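Local coordinates for CRISPR-associated protein CasA/Cse1 (Thermus thermophilus, PDB 4AN8), which serves as a subunit of the Cascade ribonucleoprotein complex, where it probably helps to select foreign DNA during CRISPR-based bacterial immunity, at residues 69-74 against 205-210; 295-300 against 359-364; 425-430 against 473-478. All coordinates share one frame; numbering follows the deposited sequence.

Contact 1 (69-74 against 205-210); sequences SGPRCP and LNLVPY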
# COMPACT_ATOMS: atom_id res chain seq x y z
N SER A 69 -9.63 -13.64 -18.25
CA SER A 69 -8.78 -14.81 -18.25
C SER A 69 -7.36 -14.45 -18.68
O SER A 69 -6.72 -15.16 -19.44
CB SER A 69 -9.39 -15.85 -19.19
OG SER A 69 -8.90 -17.13 -18.86
N GLY A 70 -6.87 -13.32 -18.18
CA GLY A 70 -5.59 -12.75 -18.58
C GLY A 70 -5.35 -11.45 -17.81
O GLY A 70 -5.87 -11.30 -16.71
N PRO A 71 -4.61 -10.49 -18.39
CA PRO A 71 -4.04 -10.57 -19.74
C PRO A 71 -2.90 -11.56 -19.76
O PRO A 71 -2.13 -11.59 -18.82
CB PRO A 71 -3.49 -9.16 -19.97
CG PRO A 71 -3.18 -8.66 -18.60
CD PRO A 71 -4.27 -9.22 -17.73
N ARG A 72 -2.82 -12.39 -20.80
CA ARG A 72 -1.74 -13.35 -20.92
C ARG A 72 -0.45 -12.67 -21.31
O ARG A 72 0.63 -13.18 -21.07
CB ARG A 72 -2.06 -14.42 -21.97
CG ARG A 72 -3.34 -15.19 -21.72
CD ARG A 72 -3.29 -16.00 -20.44
NE ARG A 72 -4.57 -16.68 -20.22
CZ ARG A 72 -4.80 -17.95 -20.53
NH1 ARG A 72 -3.84 -18.70 -21.04
NH2 ARG A 72 -6.01 -18.48 -20.32
N CYS A 73 -0.55 -11.52 -21.96
CA CYS A 73 0.64 -10.86 -22.49
C CYS A 73 0.54 -9.38 -22.27
O CYS A 73 -0.55 -8.85 -22.29
CB CYS A 73 0.75 -11.11 -23.99
SG CYS A 73 1.06 -12.81 -24.37
N PRO A 74 1.69 -8.70 -22.10
CA PRO A 74 1.66 -7.24 -21.97
C PRO A 74 1.09 -6.63 -23.24
O PRO A 74 0.42 -5.60 -23.14
CB PRO A 74 3.14 -6.86 -21.80
CG PRO A 74 3.87 -8.13 -21.46
CD PRO A 74 3.06 -9.26 -22.03
N LEU A 205 -2.17 -0.41 -15.76
CA LEU A 205 -0.84 -0.35 -15.20
C LEU A 205 -0.64 -1.37 -14.08
O LEU A 205 0.50 -1.66 -13.71
CB LEU A 205 -0.52 1.06 -14.71
CG LEU A 205 -0.37 2.13 -15.80
CD1 LEU A 205 -0.58 3.53 -15.23
CD2 LEU A 205 0.96 2.00 -16.50
N ASN A 206 -1.73 -1.93 -13.56
CA ASN A 206 -1.65 -2.92 -12.48
C ASN A 206 -2.07 -4.32 -12.94
O ASN A 206 -2.05 -5.25 -12.13
CB ASN A 206 -2.49 -2.50 -11.27
CG ASN A 206 -1.87 -1.35 -10.50
OD1 ASN A 206 -1.11 -1.58 -9.56
ND2 ASN A 206 -2.16 -0.12 -10.92
N LEU A 207 -2.42 -4.44 -14.22
CA LEU A 207 -2.85 -5.74 -14.76
C LEU A 207 -1.68 -6.57 -15.23
O LEU A 207 -1.47 -6.74 -16.43
CB LEU A 207 -3.84 -5.59 -15.91
CG LEU A 207 -5.31 -5.38 -15.56
CD1 LEU A 207 -6.09 -5.16 -16.84
CD2 LEU A 207 -5.85 -6.57 -14.81
N VAL A 208 -0.93 -7.11 -14.27
CA VAL A 208 0.22 -7.95 -14.52
C VAL A 208 -0.20 -9.25 -15.22
O VAL A 208 -1.25 -9.84 -14.89
CB VAL A 208 0.92 -8.24 -13.17
CG1 VAL A 208 2.16 -9.17 -13.35
CG2 VAL A 208 1.29 -6.91 -12.47
N PRO A 209 0.60 -9.69 -16.22
CA PRO A 209 0.26 -10.90 -16.99
C PRO A 209 -0.15 -12.01 -16.07
O PRO A 209 0.51 -12.28 -15.07
CB PRO A 209 1.56 -11.23 -17.73
CG PRO A 209 2.12 -9.80 -18.04
CD PRO A 209 1.72 -8.94 -16.82
N TYR A 210 -1.27 -12.64 -16.41
CA TYR A 210 -1.93 -13.58 -15.53
C TYR A 210 -2.41 -14.78 -16.32
O TYR A 210 -2.85 -14.62 -17.45
CB TYR A 210 -3.13 -12.89 -14.92
CG TYR A 210 -4.06 -13.77 -14.09
CD1 TYR A 210 -3.71 -14.14 -12.80
CD2 TYR A 210 -5.29 -14.18 -14.59
CE1 TYR A 210 -4.55 -14.93 -12.03
CE2 TYR A 210 -6.15 -14.96 -13.83
CZ TYR A 210 -5.77 -15.33 -12.55
OH TYR A 210 -6.60 -16.10 -11.77
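Tyr210 N donates a hydrogen bond to Pro71 O (2.8 Å, N-H...O angle 160°), joining the loops that leave helix 50-67 and helix 199-206. Helix 50-67 terminates in a Schellman motif, with Ser69 at positive phi as its C-prime residue, and the chain then passes through a cis peptide bond into Pro71. On the other side Leu207 is the centre of an inverse gamma turn that follows helix 199-206. Pro209 CA adds a CA-H...O contact to the same Pro71 O at 3.1 Å, and Gly70 CA points its hydrogen at Tyr210 O.

Tyr210 can be followed outward from the backbone. Its CB lies 3.6 Å from Gly70 O. CG stands anti to the backbone N (chi1 173°) and is slightly farther from the same carbonyl, while CD2 comes close to it again and also nears Gly70 N. Gly70 O thus lies obliquely to the ring, which also stacks with His65 of helix 50-67. At its tip, OH is hydrogen-bonded to Asp215 and Arg66, so the polar end of this buried side chain is held by charged residues beyond the two segments.

Prolines supply the apolar contacts. Pro71 CG sits 3.4 Å from Leu207 O, and the Pro71 ring crosses the Leu207 side chain at about a right angle, CD against CB. Pro74 CD meets Pro209 CG at 4.1 Å in a similar crossing. Arg241 hydrogen-bonds the carbonyls of Val208 and Pro209. Arg72 bends back at chi2 (-64°), its CD lying 3.3 Å from Tyr210 O, and its NE, with the acceptor in the guanidinium plane, donates to Ser69 O at 2.7 Å.

Contact 2 (295-300 against 359-364); sequences LRLSEE and RREVYP
Leu297 and Arg359 mark the closest approach of the two backbones, yet their CA atoms remain 7.9 Å apart: an irregular loop passes across the Arg359 end of the strand segment, and side chains bridge the gap. Arg359 does most of this. Its NH1 donates to Ser298 O near the guanidinium plane, at a modelled 2.5 Å whose shortness makes the exact length doubtful. A water accepts from both Ser298 N and Arg359 NH2, adding a second link to the same residue. On the strand side, NE (3.0 Å) and NH2 (2.9 Å) of Arg359 grip Glu361 OE2 side-on, both on one oxygen of the salt bridge, which NH2 meets on its syn lone pair. Tyr363 OH donates to the other oxygen, Glu361 OE1, at 2.8 Å from above the carboxylate plane. The guanidinium is thus held along its edge, while Leu297 CB lies over the centre of one face and Leu297 CD1 packs on Arg359 CB at 4.0 Å. Phe303 touches both Leu297 and Glu361. Strand 354-364 is an edge strand, within this chain, of a three-stranded antiparallel sheet, backbone hydrogen-bonded to strand 342-351, and its end, Pro364, rests on helix 429-446.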
# COMPACT_ATOMS: atom_id res chain seq x y z
N LEU A 295 8.77 -5.03 1.85
CA LEU A 295 8.87 -3.60 2.10
C LEU A 295 7.64 -3.17 2.87
O LEU A 295 6.52 -3.64 2.63
CB LEU A 295 9.03 -2.78 0.82
CG LEU A 295 10.48 -2.45 0.49
CD1 LEU A 295 11.24 -3.77 0.20
CD2 LEU A 295 10.58 -1.49 -0.66
N ARG A 296 7.85 -2.26 3.81
CA ARG A 296 6.89 -2.01 4.84
C ARG A 296 6.96 -0.52 5.14
O ARG A 296 8.04 0.05 5.16
CB ARG A 296 7.32 -2.83 6.05
CG ARG A 296 6.29 -3.11 7.07
CD ARG A 296 6.70 -4.33 7.85
NE ARG A 296 5.92 -4.49 9.07
CZ ARG A 296 5.75 -5.65 9.70
NH1 ARG A 296 6.29 -6.77 9.20
NH2 ARG A 296 5.02 -5.70 10.81
N LEU A 297 5.83 0.13 5.34
CA LEU A 297 5.88 1.54 5.72
C LEU A 297 6.32 1.64 7.17
O LEU A 297 5.94 0.83 8.02
CB LEU A 297 4.52 2.20 5.50
CG LEU A 297 4.04 2.32 4.05
CD1 LEU A 297 2.54 2.61 4.01
CD2 LEU A 297 4.83 3.36 3.24
N SER A 298 7.15 2.63 7.48
CA SER A 298 7.68 2.75 8.82
C SER A 298 7.32 4.09 9.46
O SER A 298 7.23 5.11 8.77
CB SER A 298 9.19 2.55 8.84
OG SER A 298 9.69 2.88 10.12
N GLU A 299 7.13 4.06 10.77
CA GLU A 299 6.69 5.21 11.54
C GLU A 299 7.51 6.47 11.28
O GLU A 299 6.95 7.54 11.05
CB GLU A 299 6.69 4.90 13.04
CG GLU A 299 6.40 6.11 13.90
CD GLU A 299 5.47 5.80 15.05
OE1 GLU A 299 5.86 5.03 15.95
OE2 GLU A 299 4.34 6.34 15.04
N GLU A 300 8.83 6.36 11.30
CA GLU A 300 9.62 7.57 11.13
C GLU A 300 10.58 7.54 9.93
O GLU A 300 10.98 8.60 9.43
CB GLU A 300 10.30 7.96 12.45
CG GLU A 300 9.27 8.34 13.52
CD GLU A 300 9.89 8.66 14.88
OE1 GLU A 300 11.13 8.62 15.00
OE2 GLU A 300 9.12 8.95 15.82
N ARG A 359 -1.07 5.34 5.49
CA ARG A 359 -0.36 6.30 4.65
C ARG A 359 -0.56 6.08 3.16
O ARG A 359 -0.63 4.94 2.70
CB ARG A 359 1.14 6.28 4.98
CG ARG A 359 1.52 7.30 6.04
CD ARG A 359 2.83 6.99 6.73
NE ARG A 359 3.97 6.87 5.82
CZ ARG A 359 5.17 6.43 6.20
NH1 ARG A 359 5.36 6.11 7.48
NH2 ARG A 359 6.17 6.32 5.33
N ARG A 360 -0.62 7.21 2.45
CA ARG A 360 -0.63 7.27 1.00
C ARG A 360 0.60 8.06 0.55
O ARG A 360 0.75 9.24 0.86
CB ARG A 360 -1.91 7.94 0.49
CG ARG A 360 -1.90 8.35 -0.99
CD ARG A 360 -3.32 8.35 -1.62
NE ARG A 360 -4.33 8.81 -0.67
CZ ARG A 360 -5.50 8.23 -0.44
NH1 ARG A 360 -5.88 7.15 -1.09
NH2 ARG A 360 -6.31 8.76 0.46
N GLU A 361 1.50 7.42 -0.19
CA GLU A 361 2.62 8.16 -0.75
C GLU A 361 2.61 8.21 -2.27
O GLU A 361 2.21 7.26 -2.92
CB GLU A 361 3.95 7.65 -0.20
CG GLU A 361 4.41 8.48 0.95
CD GLU A 361 5.22 7.71 1.94
OE1 GLU A 361 6.15 6.98 1.51
OE2 GLU A 361 4.93 7.85 3.16
N VAL A 362 3.01 9.34 -2.83
CA VAL A 362 2.98 9.51 -4.27
C VAL A 362 4.40 9.81 -4.77
O VAL A 362 5.11 10.65 -4.20
CB VAL A 362 2.01 10.63 -4.67
CG1 VAL A 362 1.86 10.70 -6.18
CG2 VAL A 362 0.65 10.40 -4.02
N TYR A 363 4.82 9.11 -5.81
CA TYR A 363 6.15 9.32 -6.38
C TYR A 363 6.02 9.38 -7.89
O TYR A 363 5.08 8.82 -8.45
CB TYR A 363 7.10 8.19 -6.02
CG TYR A 363 7.34 8.06 -4.55
CD1 TYR A 363 8.24 8.88 -3.90
CD2 TYR A 363 6.63 7.13 -3.79
CE1 TYR A 363 8.45 8.79 -2.56
CE2 TYR A 363 6.83 7.03 -2.43
CZ TYR A 363 7.74 7.86 -1.81
OH TYR A 363 7.97 7.78 -0.46
N PRO A 364 6.95 10.08 -8.55
CA PRO A 364 6.98 9.91 -10.00
C PRO A 364 7.31 8.46 -10.32
O PRO A 364 7.80 7.73 -9.44
CB PRO A 364 8.11 10.85 -10.46
CG PRO A 364 8.82 11.27 -9.23
CD PRO A 364 7.89 11.11 -8.07
O HOH W 1 8.43 4.01 5.45

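Contact 3 (425-430 against 473-478); sequences NSLPLE and RRFLGT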
# COMPACT_ATOMS: atom_id res chain seq x y z
N ASN A 425 17.28 13.39 20.73
CA ASN A 425 15.99 13.29 20.06
C ASN A 425 15.38 14.66 19.80
O ASN A 425 14.76 14.88 18.76
CB ASN A 425 15.04 12.41 20.86
CG ASN A 425 15.48 10.96 20.91
OD1 ASN A 425 16.59 10.62 20.49
ND2 ASN A 425 14.61 10.09 21.42
N SER A 426 15.55 15.58 20.75
CA SER A 426 14.96 16.91 20.63
C SER A 426 15.70 17.79 19.63
O SER A 426 15.13 18.75 19.10
CB SER A 426 14.88 17.60 21.99
OG SER A 426 16.12 18.17 22.37
N LEU A 427 16.97 17.48 19.36
CA LEU A 427 17.73 18.23 18.37
C LEU A 427 17.07 18.04 17.01
O LEU A 427 16.71 16.93 16.65
CB LEU A 427 19.18 17.75 18.33
CG LEU A 427 20.01 17.90 19.61
CD1 LEU A 427 21.33 17.14 19.48
CD2 LEU A 427 20.26 19.37 19.94
N PRO A 428 16.89 19.13 16.26
CA PRO A 428 16.23 19.10 14.95
C PRO A 428 17.10 18.58 13.80
O PRO A 428 16.68 18.64 12.65
CB PRO A 428 15.91 20.57 14.68
CG PRO A 428 16.96 21.32 15.45
CD PRO A 428 17.21 20.51 16.68
N LEU A 429 18.29 18.07 14.10
CA LEU A 429 19.24 17.78 13.03
C LEU A 429 18.79 16.66 12.06
O LEU A 429 18.71 16.87 10.85
CB LEU A 429 20.62 17.50 13.63
CG LEU A 429 21.74 17.33 12.61
CD1 LEU A 429 21.90 18.62 11.85
CD2 LEU A 429 23.04 16.94 13.32
N GLU A 430 18.50 15.47 12.59
CA GLU A 430 18.19 14.33 11.74
C GLU A 430 16.81 14.46 11.12
O GLU A 430 16.62 14.17 9.93
CB GLU A 430 18.27 13.03 12.54
CG GLU A 430 19.66 12.59 12.91
CD GLU A 430 19.62 11.36 13.81
OE1 GLU A 430 19.43 10.24 13.27
OE2 GLU A 430 19.73 11.53 15.04
N ARG A 473 21.98 24.93 15.29
CA ARG A 473 22.71 26.09 15.81
C ARG A 473 21.75 27.00 16.55
O ARG A 473 21.95 27.33 17.72
CB ARG A 473 23.35 26.89 14.67
CG ARG A 473 24.69 26.36 14.21
CD ARG A 473 25.44 27.41 13.39
NE ARG A 473 25.74 28.61 14.17
CZ ARG A 473 26.92 28.85 14.76
NH1 ARG A 473 27.92 27.98 14.64
NH2 ARG A 473 27.10 29.97 15.46
N ARG A 474 20.68 27.39 15.85
CA ARG A 474 19.62 28.21 16.42
C ARG A 474 19.17 27.67 17.77
O ARG A 474 18.94 28.42 18.71
CB ARG A 474 18.44 28.28 15.44
CG ARG A 474 17.53 29.46 15.65
CD ARG A 474 16.32 29.39 14.73
NE ARG A 474 16.66 29.62 13.34
CZ ARG A 474 16.37 28.77 12.36
NH1 ARG A 474 15.72 27.64 12.64
NH2 ARG A 474 16.72 29.04 11.10
N PHE A 475 19.06 26.35 17.87
CA PHE A 475 18.66 25.70 19.11
C PHE A 475 19.79 25.74 20.13
O PHE A 475 19.58 26.04 21.31
CB PHE A 475 18.27 24.25 18.81
CG PHE A 475 17.87 23.45 20.02
CD1 PHE A 475 18.81 23.10 20.98
CD2 PHE A 475 16.56 23.04 20.19
CE1 PHE A 475 18.44 22.36 22.09
CE2 PHE A 475 16.18 22.29 21.29
CZ PHE A 475 17.12 21.96 22.25
N LEU A 476 21.00 25.44 19.68
CA LEU A 476 22.15 25.42 20.58
C LEU A 476 22.56 26.81 21.06
O LEU A 476 23.18 26.94 22.11
CB LEU A 476 23.33 24.73 19.90
CG LEU A 476 23.13 23.23 19.63
CD1 LEU A 476 24.32 22.65 18.86
CD2 LEU A 476 22.89 22.48 20.95
N GLY A 477 22.21 27.84 20.30
CA GLY A 477 22.72 29.17 20.59
C GLY A 477 22.02 29.93 21.70
O GLY A 477 22.28 31.12 21.86
N THR A 478 21.16 29.26 22.47
CA THR A 478 20.33 29.97 23.45
C THR A 478 20.71 29.71 24.90
O THR A 478 20.17 30.36 25.81
CB THR A 478 18.83 29.61 23.28
OG1 THR A 478 18.60 28.26 23.71
CG2 THR A 478 18.37 29.80 21.84
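Leu427 and Phe475 cross at about a right angle where the link between helices 417-426 and 429-446 meets the end of helix 453-476. The tighter part centres on one methyl group: Leu427 CD2 lies 4.1 Å from Phe475 CE1, equally near CD1, and 4.2 Å from Leu476 CD2. Both leucines are buried, and both also touch Val399 of helix 372-403, which adds a third helix to the apolar cluster. Phe475 CB points toward the link, and chi1 (178°) sets CG anti to the backbone N.

On the more exposed side the ring is met by a proline and a serine. Pro428 CD approaches Phe475 CD2 only to 4.4 Å. Exposed Ser426 places OG beside the ring tip, 3.9 Å from Phe475 CZ, but that hydroxyl is hydrogen-bonded to Leu423 O, one turn back in its own helix. No hydrogen bond joins the two segments, and they bury just 165 Å² in total.

Pro428 stands right before helix 429-446, and the next residue, Leu429, touches Ala468 and Thr472 of helix 453-476. The contact thus joins neighbouring helices of a bundle, consistent with the C-terminal four-helix bundle of the Cse1 family.

Overall arrangement
The three contacts follow one another along the chain, each closing before the next opens. Contact 2 lies nearest the middle of the molecule, its centre about 8 Å from that of the chain. Contacts 1 and 3 lie on opposite sides of the chain centre, with their own centres about 52 Å apart; contact 2 is about 26 Å from the first and 27 Å from the third, centre to centre. Between nearest atoms, contact 2 comes within about 10 Å of contact 1 and about 7 Å of contact 3, without touching either. Helix 429-446 begins at contact 3 and reaches the far end of the strand that carries contact 2. Helix 320-333, which touches Val208 and Pro209, falls between the segments of contact 2 in sequence.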